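Local coordinates for putative exported protein (Aeromonas hydrophila, PDB 3OD9) that probably inhibits invertebrate-type (i-type) lysozymes in the bacterial periplasm, and carries bound metal ions, at residues Glu76-Val81 and Ala92-Leu97; Asp72-Leu77 and Asn98-Leu103; Asp3-Gln8 and Val19-Gly24. All blocks are in the same frame, centred on the assembly; numbering follows the deposited sequence.

Contact 1: Glu76-Val81 and Ala92-Leu97; sequences ELIVVV and ADAFTL. With NA (sodium ion), chain E.
Glu76 lies alongside Thr96 where two antiparallel strands of a hairpin begin to pair, and its side chain runs from the sheet to a metal. CB starts 3.2 Å from Phe95 O, the carbonyl that also takes the backbone N-H of Leu77. CG passes the same oxygen and meets the methyl of Thr96, CG2, at 3.7 Å. A bend at chi2 (62°) then swings the carboxylate off the strand, and both oxygens close on a sodium ion, with OE1 at 2.6 Å. OE1 also accepts from Leu69 N, while OE2 is hydrogen-bonded to a water, 2.7 Å from OE2, that accepts from Leu97 N. The carboxylate is thus fixed by metal, loop and neighbouring strand together.

Further along, Leu77 and Phe95 form one hydrogen-bonded pair and Val79 and Asp93 the next. The straightest of their four bonds is Val79 N to Asp93 O, 169° at the hydrogen. On the Leu77 side of the sheet, Val79 CG2 touches the Phe95 ring at its edge, 4.1 Å from CE2, and Leu97 CD2 closes on Leu77 CB. On the other face the methyls of Ala92 and Ala94 lie beside Val80 and Ile78.

These are the two central strands of a four-stranded antiparallel sheet, with 60-67 bonded to 76-82. Helix 118-123 covers the Ile78 and Ala92 face, whereas strands 30-37 and 49-57 pack on the Leu77 and Phe95 face, where Asp93 is hydrogen-bonded to Tyr32 and His108.

Contact 2: Asp72-Leu77 and Asn98-Leu103; sequences DKQPEL and NPQEGL. With NA (sodium ion), chain E; K (potassium ion), chain D.
Asp72 faces Asn98 with a carboxylate whose OD1 is gripped twice: it binds the sodium ion at 2.5 Å and accepts from Gln74 N at 2.9 Å. The second bond closes an Asx turn, and the N-H comes to the anti side of OD1, 35° out of the carboxylate plane. OD2 turns to the other loop through a water that is hydrogen-bonded to OD2 and accepts from Asn98 ND2 at 2.7 Å. Next to this bridge the extended Gln74 side chain crosses that of Asn98 at about a right angle, its end against CB of Asn98, with the amide planes 18° apart.

Asn98 is held from its own side too. With CG between the backbone N and carbonyl carbon (chi1 62°), OD1 reaches forward over the turn and accepts from Glu101 N at 2.8 Å, an Asx motif. Backbone bonds in both directions between Asn98 and Gly102 close the hairpin, and the positive phi of Gly102 suits glycine. From the turn and the strand after it, Glu101 O (2.8 Å) and Leu103 O bind a potassium ion, a site completed by Asp104 and two waters.

Around the sodium, Gln74 O at 2.4 Å joins Asp72, Glu76, Asp68 and Asn70. Acidic and amide residues at alternate positions from Asp68 to Glu76 resemble the start of an EF-hand calcium loop, here leading into a beta strand; magnesium has also been seen at this site.

Contact 3: Asp3-Gln8 and Val19-Gly24; sequences DGFFKQ and VSEGRG
Strands 6-8 and 19-21 run antiparallel, 178° between their directions: Lys7 and Val19 bond to each other in both directions, and Glu21 N reaches Phe5 O at 3.1 Å just before the first strand begins. Of the three it is the least straight, 147° at the hydrogen, and its donor is tilted 31° from the carbonyl plane.

Phe5 sends its ring back along the partner strand. CG stands anti to the backbone N, which brings CE2 to 4.2 Å from Val19 CG1 and places the backbone of Ser20 and Glu21 at the ring edge. Glu21 stretches past CB of the same phenylalanine, its OE1 at 3.8 Å. A water ties the two residues together, accepting from Phe5 N and donating to Glu21 OE1 at 2.7 Å; a second water donates to Glu21 O and only weakly to Phe5 O. The other carboxylate oxygen, OE2, accepts from Ile61 N.

Phe6 points to the opposite side of the hairpin, where Ser20 OG lies in the plane of its ring, at the edge, 3.2 Å from CD1. The ring also meets Arg23 of the second subunit in a cation-pi contact, and Arg23 of this chain returns the same contact to Phe6 of that subunit. The chemistry is accordingly two-sided: Phe5 and Val19 pack inward on Ile61, while the exchanged Arg23 and Phe6 pairs join the two copies of the protein.

Contacts 1 and 2 belong to one sheet and share Glu76 and Leu77; their centres lie 11 Å apart. The metal loop of contact 2 runs straight into the strand of contact 1, and the two share a sodium ion, bound by the carboxylate of Glu76 in both and by Asp72 and Gln74 in contact 2. Leu97 CD1 packs 3.5 Å from Pro75 O where they meet. Contact 3 belongs to the other sheet, 16 Å from contact 1 and 22 Å from contact 2 between centres. The two sheets nevertheless touch: Leu77 CD2 comes to 4.0 Å from Val19 CG2. The sodium site of Asp68 to Glu76 and the subunit contact therefore lie apart, with Val19 about 12 Å from Glu76 between side chains.

Contact 1: Glu76-Val81 and Ala92-Leu97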
ATOM      1  N   GLU A  76     -13.059  -1.421  14.670  1.00 15.30           N
ATOM      2  CA  GLU A  76     -12.531  -1.643  13.329  1.00 14.25           C
ATOM      3  C   GLU A  76     -12.433  -0.276  12.658  1.00 14.29           C
ATOM      4  O   GLU A  76     -13.103   0.686  13.070  1.00 15.71           O
ATOM      5  CB  GLU A  76     -13.458  -2.550  12.513  1.00 15.87           C
ATOM      6  CG  GLU A  76     -13.269  -4.027  12.782  1.00 17.40           C
ATOM      7  CD  GLU A  76     -13.575  -4.396  14.211  1.00 19.01           C
ATOM      8  OE1 GLU A  76     -14.753  -4.278  14.624  1.00 19.49           O
ATOM      9  OE2 GLU A  76     -12.631  -4.785  14.946  1.00 19.05           O
ATOM     10  N   LEU A  77     -11.571  -0.182  11.650  1.00 13.71           N
ATOM     11  CA  LEU A  77     -11.510   1.002  10.799  1.00 13.26           C
ATOM     12  C   LEU A  77     -12.418   0.792   9.596  1.00 13.38           C
ATOM     13  O   LEU A  77     -12.302  -0.210   8.885  1.00 15.63           O
ATOM     14  CB  LEU A  77     -10.080   1.264  10.311  1.00 13.29           C
ATOM     15  CG  LEU A  77      -9.924   2.369   9.254  1.00 14.10           C
ATOM     16  CD1 LEU A  77     -10.242   3.752   9.825  1.00 16.10           C
ATOM     17  CD2 LEU A  77      -8.524   2.331   8.626  1.00 17.22           C
ATOM     18  N   ILE A  78     -13.306   1.748   9.360  1.00 13.60           N
ATOM     19  CA  ILE A  78     -14.145   1.738   8.169  1.00 14.26           C
ATOM     20  C   ILE A  78     -13.766   2.892   7.263  1.00 15.43           C
ATOM     21  O   ILE A  78     -13.752   4.055   7.691  1.00 16.18           O
ATOM     22  CB  ILE A  78     -15.632   1.836   8.522  1.00 16.98           C
ATOM     23  CG1 ILE A  78     -16.033   0.634   9.372  1.00 18.39           C
ATOM     24  CG2 ILE A  78     -16.473   1.915   7.246  1.00 19.29           C
ATOM     25  CD1 ILE A  78     -15.993   0.899  10.847  1.00 24.01           C
ATOM     26  N   VAL A  79     -13.434   2.567   6.020  1.00 15.63           N
ATOM     27  CA  VAL A  79     -13.133   3.573   5.009  1.00 15.58           C
ATOM     28  C   VAL A  79     -14.301   3.594   4.036  1.00 17.09           C
ATOM     29  O   VAL A  79     -14.566   2.607   3.347  1.00 17.91           O
ATOM     30  CB  VAL A  79     -11.834   3.234   4.252  1.00 14.58           C
ATOM     31  CG1 VAL A  79     -11.535   4.296   3.191  1.00 17.31           C
ATOM     32  CG2 VAL A  79     -10.673   3.082   5.245  1.00 15.86           C
ATOM     33  N   VAL A  80     -15.011   4.715   3.993  1.00 17.43           N
ATOM     34  CA  VAL A  80     -16.184   4.842   3.133  1.00 18.32           C
ATOM     35  C   VAL A  80     -15.801   5.645   1.904  1.00 20.19           C
ATOM     36  O   VAL A  80     -15.207   6.717   2.011  1.00 19.88           O
ATOM     37  CB  VAL A  80     -17.369   5.534   3.862  1.00 19.94           C
ATOM     38  CG1 VAL A  80     -18.596   5.607   2.949  1.00 22.93           C
ATOM     39  CG2 VAL A  80     -17.698   4.815   5.170  1.00 21.54           C
ATOM     40  N   VAL A  81     -16.126   5.104   0.737  1.00 19.79           N
ATOM     41  CA  VAL A  81     -15.765   5.715  -0.528  1.00 20.68           C
ATOM     42  C   VAL A  81     -17.033   6.066  -1.306  1.00 21.94           C
ATOM     43  O   VAL A  81     -17.962   5.259  -1.399  1.00 23.66           O
ATOM     44  CB  VAL A  81     -14.884   4.743  -1.357  1.00 19.13           C
ATOM     45  CG1 VAL A  81     -14.669   5.245  -2.791  1.00 20.51           C
ATOM     46  CG2 VAL A  81     -13.552   4.512  -0.655  1.00 20.39           C
ATOM     47  N   ALA A  92     -17.294   0.530   0.779  1.00 19.23           N
ATOM     48  CA  ALA A  92     -16.576   0.638   2.032  1.00 18.91           C
ATOM     49  C   ALA A  92     -15.791  -0.619   2.306  1.00 18.27           C
ATOM     50  O   ALA A  92     -16.204  -1.727   1.938  1.00 20.36           O
ATOM     51  CB  ALA A  92     -17.539   0.916   3.187  1.00 19.98           C
ATOM     52  N   ASP A  93     -14.649  -0.429   2.949  1.00 16.19           N
ATOM     53  CA  ASP A  93     -13.867  -1.530   3.470  1.00 15.57           C
ATOM     54  C   ASP A  93     -13.742  -1.379   4.967  1.00 15.65           C
ATOM     55  O   ASP A  93     -13.599  -0.262   5.471  1.00 16.82           O
ATOM     56  CB  ASP A  93     -12.485  -1.516   2.834  1.00 16.31           C
ATOM     57  CG  ASP A  93     -12.545  -1.740   1.348  1.00 18.71           C
ATOM     58  OD1 ASP A  93     -12.928  -2.854   0.950  1.00 22.58           O
ATOM     59  OD2 ASP A  93     -12.205  -0.813   0.579  1.00 20.97           O
ATOM     60  N   ALA A  94     -13.778  -2.500   5.684  1.00 15.79           N
ATOM     61  CA  ALA A  94     -13.525  -2.500   7.125  1.00 15.54           C
ATOM     62  C   ALA A  94     -12.283  -3.342   7.389  1.00 14.34           C
ATOM     63  O   ALA A  94     -12.059  -4.366   6.708  1.00 16.56           O
ATOM     64  CB  ALA A  94     -14.712  -3.063   7.885  1.00 17.53           C
ATOM     65  N   PHE A  95     -11.507  -2.916   8.388  1.00 14.09           N
ATOM     66  CA  PHE A  95     -10.281  -3.591   8.779  1.00 14.55           C
ATOM     67  C   PHE A  95     -10.285  -3.795  10.277  1.00 14.16           C
ATOM     68  O   PHE A  95     -10.651  -2.889  11.027  1.00 15.93           O
ATOM     69  CB  PHE A  95      -9.049  -2.749   8.414  1.00 15.84           C
ATOM     70  CG  PHE A  95      -9.001  -2.357   6.969  1.00 15.15           C
ATOM     71  CD1 PHE A  95      -8.310  -3.127   6.054  1.00 19.75           C
ATOM     72  CD2 PHE A  95      -9.678  -1.231   6.516  1.00 15.85           C
ATOM     73  CE1 PHE A  95      -8.286  -2.783   4.715  1.00 20.39           C
ATOM     74  CE2 PHE A  95      -9.655  -0.876   5.177  1.00 16.73           C
ATOM     75  CZ  PHE A  95      -8.961  -1.653   4.274  1.00 18.60           C
ATOM     76  N   THR A  96      -9.859  -4.973  10.719  1.00 14.93           N
ATOM     77  CA  THR A  96      -9.466  -5.124  12.104  1.00 15.28           C
ATOM     78  C   THR A  96      -8.032  -4.609  12.274  1.00 14.55           C
ATOM     79  O   THR A  96      -7.173  -4.768  11.391  1.00 14.93           O
ATOM     80  CB  THR A  96      -9.591  -6.572  12.583  1.00 15.97           C
ATOM     81  OG1 THR A  96      -8.852  -7.434  11.704  1.00 17.46           O
ATOM     82  CG2 THR A  96     -11.052  -7.001  12.580  1.00 18.02           C
ATOM     83  N   LEU A  97      -7.772  -3.983  13.411  1.00 14.56           N
ATOM     84  CA  LEU A  97      -6.444  -3.467  13.696  1.00 15.28           C
ATOM     85  C   LEU A  97      -6.292  -3.423  15.203  1.00 15.21           C
ATOM     86  O   LEU A  97      -6.936  -2.626  15.877  1.00 18.58           O
ATOM     87  CB  LEU A  97      -6.181  -2.094  13.047  1.00 17.94           C
ATOM     88  CG  LEU A  97      -7.270  -1.258  12.376  1.00 19.77           C
ATOM     89  CD1 LEU A  97      -8.412  -0.938  13.341  1.00 18.98           C
ATOM     90  CD2 LEU A  97      -6.695   0.026  11.791  1.00 19.04           C
TER
HETATM   91 NA    NA E   4     -14.082  -4.912  17.040  0.76 15.48          NA
HETATM   92  O   HOH W   1     -10.097  -3.825  15.158  0.96 19.85           O

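Contact 2: Asp72-Leu77 and Asn98-Leu103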
ATOM      1  N   ASP A  72     -15.761  -7.338  19.731  1.00 21.95           N
ATOM      2  CA  ASP A  72     -14.623  -7.530  20.638  1.00 21.52           C
ATOM      3  C   ASP A  72     -14.253  -6.272  21.437  1.00 21.94           C
ATOM      4  O   ASP A  72     -13.225  -6.246  22.119  1.00 22.72           O
ATOM      5  CB  ASP A  72     -13.405  -8.126  19.914  1.00 23.70           C
ATOM      6  CG  ASP A  72     -12.646  -7.109  19.087  1.00 23.32           C
ATOM      7  OD1 ASP A  72     -13.058  -5.940  19.046  1.00 20.81           O
ATOM      8  OD2 ASP A  72     -11.618  -7.472  18.478  1.00 28.46           O
ATOM      9  N   LYS A  73     -15.112  -5.255  21.352  1.00 20.71           N
ATOM     10  CA  LYS A  73     -14.983  -3.993  22.086  1.00 21.53           C
ATOM     11  C   LYS A  73     -14.020  -2.984  21.463  1.00 20.74           C
ATOM     12  O   LYS A  73     -14.036  -1.816  21.832  1.00 22.29           O
ATOM     13  CB  LYS A  73     -14.642  -4.239  23.565  1.00 23.54           C
ATOM     14  CG  LYS A  73     -15.680  -5.074  24.297  1.00 28.39           C
ATOM     15  CD  LYS A  73     -15.513  -5.000  25.803  1.00 34.30           C
ATOM     16  CE  LYS A  73     -16.507  -5.924  26.489  1.00 39.54           C
ATOM     17  NZ  LYS A  73     -17.879  -5.806  25.900  1.00 42.24           N
ATOM     18  N   GLN A  74     -13.202  -3.438  20.518  1.00 19.48           N
ATOM     19  CA  GLN A  74     -12.205  -2.581  19.868  1.00 18.47           C
ATOM     20  C   GLN A  74     -12.754  -2.071  18.540  1.00 18.63           C
ATOM     21  O   GLN A  74     -13.453  -2.793  17.854  1.00 18.17           O
ATOM     22  CB  GLN A  74     -10.916  -3.376  19.637  1.00 21.26           C
ATOM     23  CG  GLN A  74     -10.413  -4.003  20.923  1.00 23.83           C
ATOM     24  CD  GLN A  74      -9.171  -4.825  20.735  1.00 26.12           C
ATOM     25  OE1 GLN A  74      -9.169  -5.829  20.014  1.00 28.95           O
ATOM     26  NE2 GLN A  74      -8.100  -4.412  21.387  1.00 26.68           N
ATOM     27  N   PRO A  75     -12.442  -0.828  18.157  1.00 17.66           N
ATOM     28  CA  PRO A  75     -12.981  -0.392  16.864  1.00 15.58           C
ATOM     29  C   PRO A  75     -12.276  -1.035  15.674  1.00 15.83           C
ATOM     30  O   PRO A  75     -11.043  -1.186  15.682  1.00 16.82           O
ATOM     31  CB  PRO A  75     -12.699   1.112  16.863  1.00 14.08           C
ATOM     32  CG  PRO A  75     -11.472   1.250  17.723  1.00 13.90           C
ATOM     33  CD  PRO A  75     -11.655   0.225  18.821  1.00 16.25           C
ATOM     34  N   GLU A  76     -13.059  -1.421  14.670  1.00 15.30           N
ATOM     35  CA  GLU A  76     -12.531  -1.643  13.329  1.00 14.25           C
ATOM     36  C   GLU A  76     -12.433  -0.276  12.658  1.00 14.29           C
ATOM     37  O   GLU A  76     -13.103   0.686  13.070  1.00 15.71           O
ATOM     38  CB  GLU A  76     -13.458  -2.550  12.513  1.00 15.87           C
ATOM     39  CG  GLU A  76     -13.269  -4.027  12.782  1.00 17.40           C
ATOM     40  CD  GLU A  76     -13.575  -4.396  14.211  1.00 19.01           C
ATOM     41  OE1 GLU A  76     -14.753  -4.278  14.624  1.00 19.49           O
ATOM     42  OE2 GLU A  76     -12.631  -4.785  14.946  1.00 19.05           O
ATOM     43  N   LEU A  77     -11.571  -0.182  11.650  1.00 13.71           N
ATOM     44  CA  LEU A  77     -11.510   1.002  10.799  1.00 13.26           C
ATOM     45  C   LEU A  77     -12.418   0.792   9.596  1.00 13.38           C
ATOM     46  O   LEU A  77     -12.302  -0.210   8.885  1.00 15.63           O
ATOM     47  CB  LEU A  77     -10.080   1.264  10.311  1.00 13.29           C
ATOM     48  CG  LEU A  77      -9.924   2.369   9.254  1.00 14.10           C
ATOM     49  CD1 LEU A  77     -10.242   3.752   9.825  1.00 16.10           C
ATOM     50  CD2 LEU A  77      -8.524   2.331   8.626  1.00 17.22           C
ATOM     51  N   ASN A  98      -5.480  -4.326  15.735  1.00 14.13           N
ATOM     52  CA  ASN A  98      -5.332  -4.418  17.177  1.00 13.94           C
ATOM     53  C   ASN A  98      -3.960  -4.965  17.528  1.00 15.42           C
ATOM     54  O   ASN A  98      -3.249  -5.460  16.661  1.00 15.34           O
ATOM     55  CB  ASN A  98      -6.472  -5.253  17.784  1.00 15.61           C
ATOM     56  CG  ASN A  98      -6.474  -6.680  17.289  1.00 16.66           C
ATOM     57  OD1 ASN A  98      -5.504  -7.403  17.479  1.00 18.31           O
ATOM     58  ND2 ASN A  98      -7.576  -7.103  16.662  1.00 19.50           N
ATOM     59  N   PRO A  99      -3.568  -4.849  18.800  1.00 14.36           N
ATOM     60  CA  PRO A  99      -2.217  -5.278  19.175  1.00 15.56           C
ATOM     61  C   PRO A  99      -1.969  -6.777  18.997  1.00 15.37           C
ATOM     62  O   PRO A  99      -0.832  -7.190  18.741  1.00 17.66           O
ATOM     63  CB  PRO A  99      -2.142  -4.891  20.655  1.00 17.30           C
ATOM     64  CG  PRO A  99      -3.076  -3.705  20.753  1.00 18.36           C
ATOM     65  CD  PRO A  99      -4.223  -4.080  19.873  1.00 16.90           C
ATOM     66  N   GLN A 100      -3.005  -7.598  19.126  1.00 15.92           N
ATOM     67  CA  GLN A 100      -2.823  -9.046  19.051  0.51 16.25           C
ATOM     68  C   GLN A 100      -2.617  -9.548  17.623  1.00 15.85           C
ATOM     69  O   GLN A 100      -1.776 -10.421  17.371  1.00 17.32           O
ATOM     70  CB  GLN A 100      -4.009  -9.760  19.701  0.51 19.35           C
ATOM     71  CG  GLN A 100      -4.091  -9.589  21.223  0.51 21.58           C
ATOM     72  CD  GLN A 100      -4.541  -8.192  21.692  0.51 24.86           C
ATOM     73  OE1 GLN A 100      -5.387  -7.536  21.064  0.51 26.81           O
ATOM     74  NE2 GLN A 100      -3.993  -7.753  22.826  0.51 24.16           N
ATOM     75  N   GLU A 101      -3.378  -8.990  16.698  1.00 15.77           N
ATOM     76  CA  GLU A 101      -3.399  -9.515  15.344  0.55 18.61           C
ATOM     77  C   GLU A 101      -2.803  -8.577  14.312  1.00 17.19           C
ATOM     78  O   GLU A 101      -2.569  -8.976  13.198  1.00 19.64           O
ATOM     79  CB  GLU A 101      -4.827  -9.883  14.938  0.55 19.40           C
ATOM     80  CG  GLU A 101      -5.437 -10.977  15.794  0.55 21.67           C
ATOM     81  CD  GLU A 101      -6.729 -11.534  15.226  0.55 25.81           C
ATOM     82  OE1 GLU A 101      -7.098 -11.187  14.085  0.55 22.81           O
ATOM     83  OE2 GLU A 101      -7.370 -12.339  15.927  0.55 30.87           O
ATOM     84  N   GLY A 102      -2.535  -7.336  14.673  1.00 16.30           N
ATOM     85  CA  GLY A 102      -2.114  -6.387  13.662  1.00 16.26           C
ATOM     86  C   GLY A 102      -3.286  -6.017  12.760  1.00 15.21           C
ATOM     87  O   GLY A 102      -4.417  -5.854  13.239  1.00 16.29           O
ATOM     88  N   LEU A 103      -3.010  -5.878  11.463  1.00 14.83           N
ATOM     89  CA  LEU A 103      -3.974  -5.396  10.470  1.00 14.26           C
ATOM     90  C   LEU A 103      -4.538  -6.519   9.605  1.00 14.63           C
ATOM     91  O   LEU A 103      -3.773  -7.295   9.043  1.00 18.33           O
ATOM     92  CB  LEU A 103      -3.280  -4.390   9.545  1.00 14.73           C
ATOM     93  CG  LEU A 103      -4.080  -3.709   8.437  1.00 15.14           C
ATOM     94  CD1 LEU A 103      -5.178  -2.827   9.041  1.00 17.08           C
ATOM     95  CD2 LEU A 103      -3.136  -2.879   7.577  1.00 18.02           C
TER
HETATM   96 NA    NA E   4     -14.082  -4.912  17.040  0.76 15.48          NA
HETATM   97  K     K D   2      -2.400  -9.438  10.410  0.80 16.74           K
HETATM   98  O   HOH W   2      -9.957  -5.797  16.796  0.70 27.66           O
HETATM   99  O   HOH W   3      -0.624  -7.142  10.439  0.91 16.72           O
HETATM  100  O   HOH W   4      -2.689 -11.713  12.731  0.82 19.99           O

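Contact 3: Asp3-Gln8 and Val19-Gly24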
ATOM      1  N   ASP A   3       0.357  17.385  -2.330  1.00 49.19           N
ATOM      2  CA  ASP A   3       0.011  16.201  -1.551  1.00 49.93           C
ATOM      3  C   ASP A   3      -1.485  15.913  -1.613  1.00 46.76           C
ATOM      4  O   ASP A   3      -2.304  16.830  -1.553  1.00 48.07           O
ATOM      5  CB  ASP A   3       0.448  16.369  -0.094  1.00 53.11           C
ATOM      6  CG  ASP A   3       1.957  16.314   0.076  1.00 55.63           C
ATOM      7  OD1 ASP A   3       2.638  15.729  -0.797  1.00 56.87           O
ATOM      8  OD2 ASP A   3       2.461  16.850   1.085  1.00 56.36           O
ATOM      9  N   GLY A   4      -1.834  14.637  -1.732  1.00 41.16           N
ATOM     10  CA  GLY A   4      -3.226  14.223  -1.762  1.00 36.50           C
ATOM     11  C   GLY A   4      -3.739  13.831  -0.386  1.00 34.32           C
ATOM     12  O   GLY A   4      -3.152  14.203   0.631  1.00 35.00           O
ATOM     13  N   PHE A   5      -4.827  13.069  -0.362  1.00 27.21           N
ATOM     14  CA  PHE A   5      -5.504  12.707   0.877  1.00 23.84           C
ATOM     15  C   PHE A   5      -4.626  11.926   1.847  1.00 21.88           C
ATOM     16  O   PHE A   5      -4.026  10.907   1.484  1.00 21.02           O
ATOM     17  CB  PHE A   5      -6.762  11.892   0.580  1.00 24.46           C
ATOM     18  CG  PHE A   5      -7.532  11.504   1.815  1.00 24.27           C
ATOM     19  CD1 PHE A   5      -8.508  12.346   2.329  1.00 27.53           C
ATOM     20  CD2 PHE A   5      -7.263  10.313   2.478  1.00 23.34           C
ATOM     21  CE1 PHE A   5      -9.218  12.005   3.470  1.00 28.30           C
ATOM     22  CE2 PHE A   5      -7.966   9.965   3.629  1.00 22.72           C
ATOM     23  CZ  PHE A   5      -8.948  10.815   4.122  1.00 26.16           C
ATOM     24  N   PHE A   6      -4.593  12.400   3.087  1.00 21.14           N
ATOM     25  CA  PHE A   6      -3.836  11.765   4.158  1.00 20.22           C
ATOM     26  C   PHE A   6      -4.506  12.050   5.490  1.00 19.23           C
ATOM     27  O   PHE A   6      -4.795  13.206   5.807  1.00 22.82           O
ATOM     28  CB  PHE A   6      -2.393  12.280   4.182  1.00 21.54           C
ATOM     29  CG  PHE A   6      -1.574  11.727   5.322  1.00 22.41           C
ATOM     30  CD1 PHE A   6      -0.970  10.479   5.223  1.00 23.10           C
ATOM     31  CD2 PHE A   6      -1.429  12.444   6.498  1.00 25.77           C
ATOM     32  CE1 PHE A   6      -0.224   9.969   6.265  1.00 23.58           C
ATOM     33  CE2 PHE A   6      -0.682  11.935   7.553  1.00 26.71           C
ATOM     34  CZ  PHE A   6      -0.077  10.697   7.434  1.00 26.28           C
ATOM     35  N   LYS A   7      -4.746  10.998   6.264  1.00 17.10           N
ATOM     36  CA  LYS A   7      -5.316  11.151   7.590  1.00 18.35           C
ATOM     37  C   LYS A   7      -4.637  10.198   8.557  1.00 17.09           C
ATOM     38  O   LYS A   7      -4.380   9.051   8.222  1.00 18.10           O
ATOM     39  CB  LYS A   7      -6.819  10.870   7.568  1.00 22.87           C
ATOM     40  CG  LYS A   7      -7.502  11.090   8.901  1.00 29.26           C
ATOM     41  CD  LYS A   7      -7.476  12.553   9.298  1.00 31.55           C
ATOM     42  CE  LYS A   7      -8.207  12.775  10.614  1.00 35.81           C
ATOM     43  NZ  LYS A   7      -8.199  14.207  11.016  1.00 37.60           N
ATOM     44  N   GLN A   8      -4.352  10.685   9.755  1.00 18.03           N
ATOM     45  CA  GLN A   8      -3.757   9.875  10.796  1.00 16.65           C
ATOM     46  C   GLN A   8      -4.697   9.804  11.994  1.00 17.90           C
ATOM     47  O   GLN A   8      -5.209  10.836  12.454  1.00 21.52           O
ATOM     48  CB  GLN A   8      -2.423  10.482  11.196  1.00 18.60           C
ATOM     49  CG  GLN A   8      -1.720   9.758  12.296  1.00 21.61           C
ATOM     50  CD  GLN A   8      -0.462  10.471  12.682  1.00 26.87           C
ATOM     51  OE1 GLN A   8       0.377  10.772  11.834  1.00 31.84           O
ATOM     52  NE2 GLN A   8      -0.333  10.781  13.962  1.00 28.70           N
ATOM     53  N   VAL A  19      -4.154   6.654   6.584  1.00 14.21           N
ATOM     54  CA  VAL A  19      -4.889   6.313   5.370  1.00 13.83           C
ATOM     55  C   VAL A  19      -4.554   7.353   4.318  1.00 14.29           C
ATOM     56  O   VAL A  19      -4.663   8.559   4.583  1.00 15.28           O
ATOM     57  CB  VAL A  19      -6.413   6.315   5.613  1.00 14.20           C
ATOM     58  CG1 VAL A  19      -7.158   5.931   4.358  1.00 16.89           C
ATOM     59  CG2 VAL A  19      -6.753   5.370   6.760  1.00 15.93           C
ATOM     60  N   SER A  20      -4.136   6.896   3.138  1.00 14.27           N
ATOM     61  CA  SER A  20      -3.732   7.791   2.052  1.00 14.09           C
ATOM     62  C   SER A  20      -4.360   7.357   0.749  1.00 14.71           C
ATOM     63  O   SER A  20      -4.431   6.159   0.465  1.00 16.58           O
ATOM     64  CB  SER A  20      -2.209   7.724   1.845  1.00 17.14           C
ATOM     65  OG  SER A  20      -1.495   8.248   2.950  1.00 18.33           O
ATOM     66  N   GLU A  21      -4.764   8.312  -0.084  1.00 16.05           N
ATOM     67  CA  GLU A  21      -5.060   7.976  -1.475  1.00 16.44           C
ATOM     68  C   GLU A  21      -3.735   7.909  -2.260  1.00 16.62           C
ATOM     69  O   GLU A  21      -2.742   8.513  -1.861  1.00 18.73           O
ATOM     70  CB  GLU A  21      -6.060   8.969  -2.080  1.00 16.12           C
ATOM     71  CG  GLU A  21      -7.465   8.785  -1.510  1.00 18.18           C
ATOM     72  CD  GLU A  21      -8.512   9.740  -2.072  1.00 20.18           C
ATOM     73  OE1 GLU A  21      -8.161  10.720  -2.764  1.00 23.27           O
ATOM     74  OE2 GLU A  21      -9.711   9.511  -1.796  1.00 20.95           O
ATOM     75  N   GLY A  22      -3.707   7.137  -3.342  1.00 16.32           N
ATOM     76  CA  GLY A  22      -2.491   6.990  -4.128  1.00 17.64           C
ATOM     77  C   GLY A  22      -1.971   8.308  -4.688  1.00 17.80           C
ATOM     78  O   GLY A  22      -2.731   9.141  -5.204  1.00 18.54           O
ATOM     79  N   ARG A  23      -0.659   8.509  -4.599  1.00 17.86           N
ATOM     80  CA  ARG A  23      -0.055   9.742  -5.095  1.00 20.67           C
ATOM     81  C   ARG A  23      -0.156   9.878  -6.616  1.00 20.56           C
ATOM     82  O   ARG A  23       0.127   8.932  -7.358  1.00 19.90           O
ATOM     83  CB  ARG A  23       1.407   9.841  -4.662  1.00 22.36           C
ATOM     84  CG  ARG A  23       2.097  11.077  -5.173  1.00 27.25           C
ATOM     85  CD  ARG A  23       3.414  11.332  -4.459  1.00 30.06           C
ATOM     86  NE  ARG A  23       4.162  12.403  -5.112  1.00 32.47           N
ATOM     87  CZ  ARG A  23       5.307  12.905  -4.661  1.00 33.87           C
ATOM     88  NH1 ARG A  23       5.845  12.432  -3.547  1.00 32.87           N
ATOM     89  NH2 ARG A  23       5.917  13.875  -5.328  1.00 36.48           N
ATOM     90  N   GLY A  24      -0.580  11.049  -7.080  1.00 21.59           N
ATOM     91  CA  GLY A  24      -0.649  11.313  -8.507  1.00 21.09           C
ATOM     92  C   GLY A  24      -1.903  10.803  -9.192  1.00 22.01           C
ATOM     93  O   GLY A  24      -2.082  11.009 -10.390  1.00 23.86           O
TER
HETATM   94  O   HOH W   5      -6.044  12.400  -3.033  0.61 28.02           O
HETATM   95  O   HOH W   6      -2.590  11.159  -1.484  0.82 35.24           O